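Local structure of GH26A (6Q75) at residues 294-299 and 314-319; 33-38 and 213-218. The protein is a glycoside hydrolase of family 26 that probably cleaves beta-mannan or a related polysaccharide, using the active site of a (beta/alpha)8 barrel. All blocks are in the same frame, centred on the assembly; numbering follows the deposited sequence.

Contact 1: 294-299 and 314-319; sequences SWFMVW and EVYGYD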
ATOM      1  N   SER A 294       2.399  -5.158  11.428  1.00 18.91           N
ATOM      2  CA  SER A 294       2.736  -6.413  10.768  1.00 23.15           C
ATOM      3  C   SER A 294       3.880  -6.287   9.790  1.00 18.85           C
ATOM      4  O   SER A 294       4.556  -7.284   9.535  1.00 19.46           O
ATOM      5  CB  SER A 294       1.526  -6.964  10.003  1.00 21.80           C
ATOM      6  OG  SER A 294       0.403  -7.002  10.851  1.00 24.91           O
ATOM      7  N   TRP A 295       4.072  -5.113   9.198  1.00 18.08           N
ATOM      8  CA  TRP A 295       5.241  -4.849   8.373  1.00 19.47           C
ATOM      9  C   TRP A 295       5.490  -3.354   8.403  1.00 18.42           C
ATOM     10  O   TRP A 295       4.656  -2.571   8.866  1.00 19.57           O
ATOM     11  CB  TRP A 295       5.101  -5.384   6.919  1.00 17.76           C
ATOM     12  CG  TRP A 295       4.204  -4.603   5.997  1.00 17.34           C
ATOM     13  CD1 TRP A 295       4.512  -3.445   5.299  1.00 18.64           C
ATOM     14  CD2 TRP A 295       2.858  -4.951   5.625  1.00 17.82           C
ATOM     15  NE1 TRP A 295       3.414  -3.059   4.530  1.00 17.36           N
ATOM     16  CE2 TRP A 295       2.395  -3.960   4.727  1.00 17.64           C
ATOM     17  CE3 TRP A 295       1.996  -5.998   5.978  1.00 18.29           C
ATOM     18  CZ2 TRP A 295       1.099  -3.992   4.164  1.00 17.50           C
ATOM     19  CZ3 TRP A 295       0.692  -6.015   5.433  1.00 18.54           C
ATOM     20  CH2 TRP A 295       0.273  -5.021   4.527  1.00 18.83           C
ATOM     21  N   PHE A 296       6.684  -2.970   7.964  1.00 16.87           N
ATOM     22  CA  PHE A 296       6.980  -1.585   7.643  1.00 16.34           C
ATOM     23  C   PHE A 296       7.543  -1.569   6.236  1.00 21.10           C
ATOM     24  O   PHE A 296       8.112  -2.566   5.792  1.00 18.93           O
ATOM     25  CB  PHE A 296       7.978  -0.965   8.651  1.00 16.42           C
ATOM     26  CG  PHE A 296       9.332  -1.615   8.659  1.00 19.50           C
ATOM     27  CD1 PHE A 296      10.277  -1.344   7.664  1.00 20.09           C
ATOM     28  CD2 PHE A 296       9.709  -2.434   9.715  1.00 20.46           C
ATOM     29  CE1 PHE A 296      11.559  -1.918   7.706  1.00 18.96           C
ATOM     30  CE2 PHE A 296      10.978  -3.018   9.755  1.00 20.88           C
ATOM     31  CZ  PHE A 296      11.908  -2.753   8.755  1.00 19.06           C
ATOM     32  N   MET A 297       7.393  -0.434   5.531  1.00 20.08           N
ATOM     33  CA  MET A 297       7.962  -0.301   4.192  1.00 15.82           C
ATOM     34  C   MET A 297       8.653   1.052   4.091  1.00 19.12           C
ATOM     35  O   MET A 297       7.981   2.084   4.044  1.00 18.12           O
ATOM     36  CB  MET A 297       6.877  -0.432   3.104  1.00 15.83           C
ATOM     37  CG  MET A 297       7.523  -0.528   1.736  1.00 17.93           C
ATOM     38  SD  MET A 297       6.387  -0.459   0.335  1.00 20.67           S
ATOM     39  CE  MET A 297       5.708   1.195   0.524  1.00 19.41           C
ATOM     40  N   VAL A 298       9.989   1.052   4.072  1.00 17.99           N
ATOM     41  CA  VAL A 298      10.730   2.302   3.950  1.00 16.90           C
ATOM     42  C   VAL A 298      10.590   2.868   2.545  1.00 18.41           C
ATOM     43  O   VAL A 298      10.586   2.128   1.547  1.00 19.14           O
ATOM     44  CB  VAL A 298      12.202   2.084   4.325  1.00 16.92           C
ATOM     45  CG1 VAL A 298      12.990   3.366   4.142  1.00 19.28           C
ATOM     46  CG2 VAL A 298      12.281   1.635   5.745  1.00 17.33           C
ATOM     47  N   TRP A 299      10.444   4.186   2.459  1.00 15.66           N
ATOM     48  CA  TRP A 299      10.191   4.850   1.181  1.00 16.25           C
ATOM     49  C   TRP A 299      11.507   5.092   0.453  1.00 18.44           C
ATOM     50  O   TRP A 299      12.231   6.025   0.776  1.00 19.26           O
ATOM     51  CB  TRP A 299       9.465   6.168   1.401  1.00 16.27           C
ATOM     52  CG  TRP A 299       9.023   6.760   0.079  1.00 16.66           C
ATOM     53  CD1 TRP A 299       9.636   7.751  -0.624  1.00 20.05           C
ATOM     54  CD2 TRP A 299       7.915   6.321  -0.721  1.00 16.89           C
ATOM     55  NE1 TRP A 299       8.943   8.001  -1.792  1.00 20.24           N
ATOM     56  CE2 TRP A 299       7.888   7.127  -1.876  1.00 19.28           C
ATOM     57  CE3 TRP A 299       6.919   5.348  -0.551  1.00 19.52           C
ATOM     58  CZ2 TRP A 299       6.910   6.975  -2.879  1.00 19.33           C
ATOM     59  CZ3 TRP A 299       5.958   5.203  -1.537  1.00 19.42           C
ATOM     60  CH2 TRP A 299       5.963   6.012  -2.688  1.00 21.47           C
ATOM     61  N   GLU A 314      20.179  -2.000  13.450  1.00 27.88           N
ATOM     62  CA  GLU A 314      19.486  -2.245  14.715  1.00 28.92           C
ATOM     63  C   GLU A 314      18.079  -2.791  14.486  1.00 27.90           C
ATOM     64  O   GLU A 314      17.624  -3.703  15.198  1.00 25.51           O
ATOM     65  CB  GLU A 314      19.423  -0.951  15.522  1.00 32.60           C
ATOM     66  CG  GLU A 314      18.745  -1.070  16.873  1.00 37.74           C
ATOM     67  CD  GLU A 314      18.485   0.292  17.511  1.00 42.66           C
ATOM     68  OE1 GLU A 314      17.980   1.203  16.828  1.00 43.08           O
ATOM     69  OE2 GLU A 314      18.804   0.459  18.702  1.00 44.84           O
ATOM     70  N   VAL A 315      17.359  -2.208  13.530  1.00 24.85           N
ATOM     71  CA  VAL A 315      15.975  -2.599  13.274  1.00 24.08           C
ATOM     72  C   VAL A 315      15.927  -3.917  12.513  1.00 24.98           C
ATOM     73  O   VAL A 315      15.179  -4.836  12.873  1.00 24.95           O
ATOM     74  CB  VAL A 315      15.246  -1.471  12.523  1.00 25.43           C
ATOM     75  CG1 VAL A 315      13.862  -1.920  12.047  1.00 25.41           C
ATOM     76  CG2 VAL A 315      15.132  -0.213  13.395  1.00 26.21           C
ATOM     77  N   TYR A 316      16.742  -4.047  11.463  1.00 24.30           N
ATOM     78  CA  TYR A 316      16.800  -5.321  10.755  1.00 25.63           C
ATOM     79  C   TYR A 316      17.294  -6.447  11.656  1.00 28.28           C
ATOM     80  O   TYR A 316      16.926  -7.604  11.448  1.00 31.57           O
ATOM     81  CB  TYR A 316      17.692  -5.207   9.527  1.00 23.81           C
ATOM     82  CG  TYR A 316      16.936  -4.756   8.288  1.00 22.65           C
ATOM     83  CD1 TYR A 316      16.299  -3.525   8.252  1.00 20.25           C
ATOM     84  CD2 TYR A 316      16.872  -5.559   7.172  1.00 22.56           C
ATOM     85  CE1 TYR A 316      15.607  -3.096   7.109  1.00 24.10           C
ATOM     86  CE2 TYR A 316      16.196  -5.154   6.040  1.00 25.48           C
ATOM     87  CZ  TYR A 316      15.563  -3.937   6.010  1.00 25.88           C
ATOM     88  OH  TYR A 316      14.903  -3.584   4.864  1.00 25.08           O
ATOM     89  N   GLY A 317      18.146  -6.144  12.644  1.00 30.29           N
ATOM     90  CA  GLY A 317      18.670  -7.172  13.526  1.00 31.04           C
ATOM     91  C   GLY A 317      17.842  -7.476  14.758  1.00 31.49           C
ATOM     92  O   GLY A 317      18.180  -8.391  15.522  1.00 32.11           O
ATOM     93  N   TYR A 318      16.785  -6.705  14.987  1.00 28.63           N
ATOM     94  CA  TYR A 318      15.896  -6.925  16.119  1.00 30.76           C
ATOM     95  C   TYR A 318      15.252  -8.306  16.029  1.00 31.09           C
ATOM     96  O   TYR A 318      14.864  -8.763  14.949  1.00 26.90           O
ATOM     97  CB  TYR A 318      14.842  -5.816  16.120  1.00 31.70           C
ATOM     98  CG  TYR A 318      13.777  -5.821  17.194  1.00 35.31           C
ATOM     99  CD1 TYR A 318      14.082  -5.838  18.553  1.00 40.41           C
ATOM    100  CD2 TYR A 318      12.441  -5.786  16.822  1.00 37.11           C
ATOM    101  CE1 TYR A 318      13.056  -5.832  19.513  1.00 41.33           C
ATOM    102  CE2 TYR A 318      11.434  -5.774  17.752  1.00 38.36           C
ATOM    103  CZ  TYR A 318      11.733  -5.798  19.090  1.00 40.62           C
ATOM    104  OH  TYR A 318      10.673  -5.793  19.976  1.00 41.64           O
ATOM    105  N   ASP A 319      15.118  -8.968  17.185  1.00 31.13           N
ATOM    106  CA  ASP A 319      14.679 -10.359  17.185  1.00 34.45           C
ATOM    107  C   ASP A 319      13.289 -10.525  16.574  1.00 33.26           C
ATOM    108  O   ASP A 319      12.990 -11.580  16.014  1.00 36.77           O
ATOM    109  CB  ASP A 319      14.686 -10.895  18.617  1.00 41.32           C
ATOM    110  CG  ASP A 319      13.552 -10.327  19.450  1.00 49.07           C
ATOM    111  OD1 ASP A 319      13.525  -9.103  19.693  1.00 52.00           O
ATOM    112  OD2 ASP A 319      12.712 -11.125  19.918  1.00 54.18           O
TER
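The aromatic ring of Phe-296 reaches from its strand to helix 309-316, where Val-315 and Tyr-316 receive its far end. CE2 of Phe-296 comes to 3.8 Å from CG1 of Val-315, and its CZ is 3.9 Å from the same methyl carbon. The methyl group therefore sits against the CE2–CZ bond, approaching the ring obliquely. Tyr-316 comes in from a different direction: its CE1 lies near the plane of the Phe-296 ring, at the edge, 4.1 Å from CZ. Seen from the tyrosine, the same approach is oblique, and the two rings touch through CZ of the phenylalanine and CE1 of the tyrosine rather than lying one over the other.

Val-315 has CG1 opposite the backbone N (chi1 171°), so that this branch is the one meeting the phenyl group. Strand and helix stay well separated, with 10.7 Å between the CA atoms of Phe-296 and Val-315; the phenylalanine side chain bridges about half of that distance, and CG1 of Val-315 meets it from the other side in a buried, wholly apolar contact.

In the barrel, strand 293-299 runs between strands 273-278 and 46-51. Phe-296 also touches Ala-48 and Leu-281, while Tyr-316 rests on Pro-72, so helix 309-316 packs against the outside of the barrel where its last strand meets its first.

Contact 2: 33-38 and 213-218; sequences KVLLDY and NLIWVW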
ATOM      1  N   LYS A  33      -4.763 -16.806   0.773  1.00 26.30           N
ATOM      2  CA  LYS A  33      -5.146 -17.372   2.063  1.00 27.32           C
ATOM      3  C   LYS A  33      -3.922 -17.751   2.879  1.00 27.12           C
ATOM      4  O   LYS A  33      -3.886 -17.531   4.098  1.00 27.28           O
ATOM      5  CB  LYS A  33      -6.063 -18.564   1.849  1.00 29.00           C
ATOM      6  CG  LYS A  33      -7.387 -18.117   1.293  1.00 29.43           C
ATOM      7  N   VAL A  34      -2.897 -18.299   2.218  1.00 29.30           N
ATOM      8  CA  VAL A  34      -1.661 -18.656   2.908  1.00 27.22           C
ATOM      9  C   VAL A  34      -0.972 -17.408   3.453  1.00 26.23           C
ATOM     10  O   VAL A  34      -0.530 -17.380   4.611  1.00 25.64           O
ATOM     11  CB  VAL A  34      -0.744 -19.458   1.968  1.00 28.60           C
ATOM     12  CG1 VAL A  34       0.638 -19.583   2.574  1.00 31.30           C
ATOM     13  CG2 VAL A  34      -1.323 -20.855   1.740  1.00 28.56           C
ATOM     14  N   LEU A  35      -0.876 -16.358   2.634  1.00 25.21           N
ATOM     15  CA  LEU A  35      -0.209 -15.134   3.076  1.00 24.20           C
ATOM     16  C   LEU A  35      -0.989 -14.443   4.188  1.00 25.36           C
ATOM     17  O   LEU A  35      -0.393 -13.950   5.163  1.00 24.48           O
ATOM     18  CB  LEU A  35      -0.016 -14.193   1.890  1.00 23.83           C
ATOM     19  CG  LEU A  35       0.603 -12.810   2.106  1.00 22.51           C
ATOM     20  CD1 LEU A  35       1.921 -12.945   2.880  1.00 23.46           C
ATOM     21  CD2 LEU A  35       0.815 -12.110   0.751  1.00 21.09           C
ATOM     22  N   LEU A  36      -2.317 -14.381   4.064  1.00 25.29           N
ATOM     23  CA  LEU A  36      -3.106 -13.757   5.125  1.00 27.73           C
ATOM     24  C   LEU A  36      -3.014 -14.543   6.429  1.00 26.89           C
ATOM     25  O   LEU A  36      -2.963 -13.944   7.510  1.00 27.46           O
ATOM     26  CB  LEU A  36      -4.564 -13.614   4.696  1.00 27.01           C
ATOM     27  CG  LEU A  36      -4.921 -12.347   3.933  1.00 28.43           C
ATOM     28  CD1 LEU A  36      -6.402 -12.397   3.507  1.00 31.38           C
ATOM     29  CD2 LEU A  36      -4.615 -11.093   4.746  1.00 28.38           C
ATOM     30  N   ASP A  37      -3.022 -15.882   6.358  1.00 26.75           N
ATOM     31  CA  ASP A  37      -2.836 -16.671   7.571  1.00 30.60           C
ATOM     32  C   ASP A  37      -1.475 -16.393   8.184  1.00 29.70           C
ATOM     33  O   ASP A  37      -1.335 -16.300   9.414  1.00 29.31           O
ATOM     34  CB  ASP A  37      -2.985 -18.167   7.276  1.00 36.39           C
ATOM     35  CG  ASP A  37      -2.628 -19.033   8.482  1.00 46.63           C
ATOM     36  OD1 ASP A  37      -3.194 -18.801   9.575  1.00 50.74           O
ATOM     37  OD2 ASP A  37      -1.775 -19.940   8.353  1.00 50.77           O
ATOM     38  N   TYR A  38      -0.457 -16.255   7.340  1.00 25.74           N
ATOM     39  CA  TYR A  38       0.873 -15.941   7.847  1.00 27.85           C
ATOM     40  C   TYR A  38       0.890 -14.583   8.538  1.00 25.55           C
ATOM     41  O   TYR A  38       1.460 -14.436   9.626  1.00 24.69           O
ATOM     42  CB  TYR A  38       1.870 -15.988   6.695  1.00 24.39           C
ATOM     43  CG  TYR A  38       3.263 -15.586   7.083  1.00 23.87           C
ATOM     44  CD1 TYR A  38       4.034 -16.388   7.922  1.00 26.54           C
ATOM     45  CD2 TYR A  38       3.808 -14.398   6.604  1.00 25.77           C
ATOM     46  CE1 TYR A  38       5.325 -16.013   8.281  1.00 25.59           C
ATOM     47  CE2 TYR A  38       5.093 -14.011   6.955  1.00 25.19           C
ATOM     48  CZ  TYR A  38       5.839 -14.821   7.775  1.00 25.71           C
ATOM     49  OH  TYR A  38       7.117 -14.424   8.098  1.00 25.56           O
ATOM     50  N   ASN A 213      -6.450 -12.548  -6.379  1.00 23.58           N
ATOM     51  CA  ASN A 213      -5.137 -12.621  -5.762  1.00 23.00           C
ATOM     52  C   ASN A 213      -4.781 -11.361  -4.984  1.00 22.81           C
ATOM     53  O   ASN A 213      -3.621 -11.208  -4.584  1.00 22.06           O
ATOM     54  CB  ASN A 213      -4.074 -12.891  -6.823  1.00 24.31           C
ATOM     55  CG  ASN A 213      -3.984 -11.760  -7.819  1.00 25.90           C
ATOM     56  OD1 ASN A 213      -5.013 -11.164  -8.184  1.00 26.28           O
ATOM     57  ND2 ASN A 213      -2.766 -11.439  -8.259  1.00 24.36           N
ATOM     58  N   LEU A 214      -5.729 -10.456  -4.762  1.00 20.80           N
ATOM     59  CA  LEU A 214      -5.448  -9.208  -4.057  1.00 19.76           C
ATOM     60  C   LEU A 214      -5.812  -9.310  -2.580  1.00 21.30           C
ATOM     61  O   LEU A 214      -6.833  -9.900  -2.216  1.00 24.56           O
ATOM     62  CB  LEU A 214      -6.208  -8.043  -4.686  1.00 21.77           C
ATOM     63  CG  LEU A 214      -6.113  -7.948  -6.216  1.00 22.15           C
ATOM     64  CD1 LEU A 214      -6.950  -6.795  -6.747  1.00 23.09           C
ATOM     65  CD2 LEU A 214      -4.660  -7.767  -6.623  1.00 23.21           C
ATOM     66  N   ILE A 215      -4.913  -8.815  -1.729  1.00 19.03           N
ATOM     67  CA  ILE A 215      -5.199  -8.531  -0.329  1.00 19.11           C
ATOM     68  C   ILE A 215      -5.421  -7.031  -0.237  1.00 20.50           C
ATOM     69  O   ILE A 215      -4.533  -6.247  -0.596  1.00 21.54           O
ATOM     70  CB  ILE A 215      -4.040  -8.985   0.579  1.00 20.08           C
ATOM     71  CG1 ILE A 215      -4.002 -10.522   0.639  1.00 21.49           C
ATOM     72  CG2 ILE A 215      -4.184  -8.415   1.990  1.00 22.20           C
ATOM     73  CD1 ILE A 215      -2.688 -11.061   1.162  1.00 24.19           C
ATOM     74  N   TRP A 216      -6.589  -6.611   0.241  1.00 20.20           N
ATOM     75  CA  TRP A 216      -6.957  -5.204   0.138  1.00 19.93           C
ATOM     76  C   TRP A 216      -6.438  -4.439   1.342  1.00 20.50           C
ATOM     77  O   TRP A 216      -6.932  -4.613   2.462  1.00 20.60           O
ATOM     78  CB  TRP A 216      -8.465  -5.031  -0.016  1.00 21.29           C
ATOM     79  CG  TRP A 216      -8.884  -5.409  -1.418  1.00 21.69           C
ATOM     80  CD1 TRP A 216      -8.982  -6.668  -1.943  1.00 24.46           C
ATOM     81  CD2 TRP A 216      -9.140  -4.501  -2.501  1.00 22.74           C
ATOM     82  NE1 TRP A 216      -9.340  -6.597  -3.274  1.00 23.92           N
ATOM     83  CE2 TRP A 216      -9.437  -5.278  -3.636  1.00 22.16           C
ATOM     84  CE3 TRP A 216      -9.188  -3.111  -2.607  1.00 21.38           C
ATOM     85  CZ2 TRP A 216      -9.747  -4.706  -4.867  1.00 24.43           C
ATOM     86  CZ3 TRP A 216      -9.501  -2.545  -3.826  1.00 22.25           C
ATOM     87  CH2 TRP A 216      -9.799  -3.350  -4.941  1.00 19.80           C
ATOM     88  N   VAL A 217      -5.470  -3.558   1.100  1.00 16.63           N
ATOM     89  CA  VAL A 217      -4.829  -2.810   2.177  1.00 17.49           C
ATOM     90  C   VAL A 217      -5.354  -1.390   2.096  1.00 18.95           C
ATOM     91  O   VAL A 217      -5.066  -0.667   1.130  1.00 17.25           O
ATOM     92  CB  VAL A 217      -3.302  -2.827   2.085  1.00 16.91           C
ATOM     93  CG1 VAL A 217      -2.697  -2.069   3.321  1.00 17.29           C
ATOM     94  CG2 VAL A 217      -2.776  -4.271   2.014  1.00 18.01           C
ATOM     95  N   TRP A 218      -6.105  -0.987   3.123  1.00 17.80           N
ATOM     96  CA  TRP A 218      -6.606   0.373   3.258  1.00 16.04           C
ATOM     97  C   TRP A 218      -5.531   1.157   3.995  1.00 15.40           C
ATOM     98  O   TRP A 218      -5.302   0.910   5.174  1.00 17.97           O
ATOM     99  CB  TRP A 218      -7.928   0.352   4.025  1.00 18.36           C
ATOM    100  CG  TRP A 218      -8.591   1.694   4.273  1.00 19.11           C
ATOM    101  CD1 TRP A 218      -9.500   2.344   3.461  1.00 18.09           C
ATOM    102  CD2 TRP A 218      -8.455   2.498   5.442  1.00 18.78           C
ATOM    103  NE1 TRP A 218      -9.919   3.511   4.059  1.00 16.68           N
ATOM    104  CE2 TRP A 218      -9.287   3.632   5.273  1.00 20.59           C
ATOM    105  CE3 TRP A 218      -7.697   2.379   6.620  1.00 19.14           C
ATOM    106  CZ2 TRP A 218      -9.378   4.636   6.230  1.00 18.86           C
ATOM    107  CZ3 TRP A 218      -7.794   3.389   7.571  1.00 21.28           C
ATOM    108  CH2 TRP A 218      -8.627   4.491   7.375  1.00 22.70           C
TER
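Ile-215 pushes its CD1 between Leu-35 and Leu-36, and the whole contact is apolar. Leu-35 comes nearest through CD2, 3.7 Å from CD1 of Ile-215, with the two side chains crossing at a slant. Leu-36 instead lies alongside the isoleucine, the two side chains pointing opposite ways: its CG is 3.8 Å from CD1 of Ile-215, and its CD2 is 3.9 Å from CG2 of Ile-215. An extended chi2 of 163° carries CD1 of Ile-215 out to the helix, while CG2 stays nearer the strand to meet the second leucine. With an alanine in place of Leu-36, CG1 and CG2 of Ile-215 would probably lose their packing partner on the helix and a gap would open beside them.

Backbone hydrogen bonds hold each element separately: Asp-37 N to Lys-33 O (2.9 Å) within the helix, and Ile-215 to Ile-170 and Trp-172 of the neighbouring strand.

Ile-215 lies near the start of strand 214-221, flanked by Leu-171 and Ile-246 on the adjoining strands. Helix 30-40, which precedes the first barrel strand, thus covers the N-terminal end of the barrel, opposite the end that carries the active site in this fold.

Overall arrangement
Both contacts join a helix to a strand of the one parallel barrel sheet, and both are buried and apolar, but they lie on different sides of its wall. Contact 1 is on the outside, the usual helix-to-strand layer of a (beta/alpha)8 barrel, and relies on aromatic rings to span a wide gap. Contact 2 closes the bottom of the barrel with branched aliphatic side chains, its backbones nearer together and more surface covered (146 against 105 Å²). Their centres are 20 Å apart, yet side chains of the two strands meet in the barrel interior, where CH2 of Trp-295 packs 4.0 Å from CG2 of Val-217.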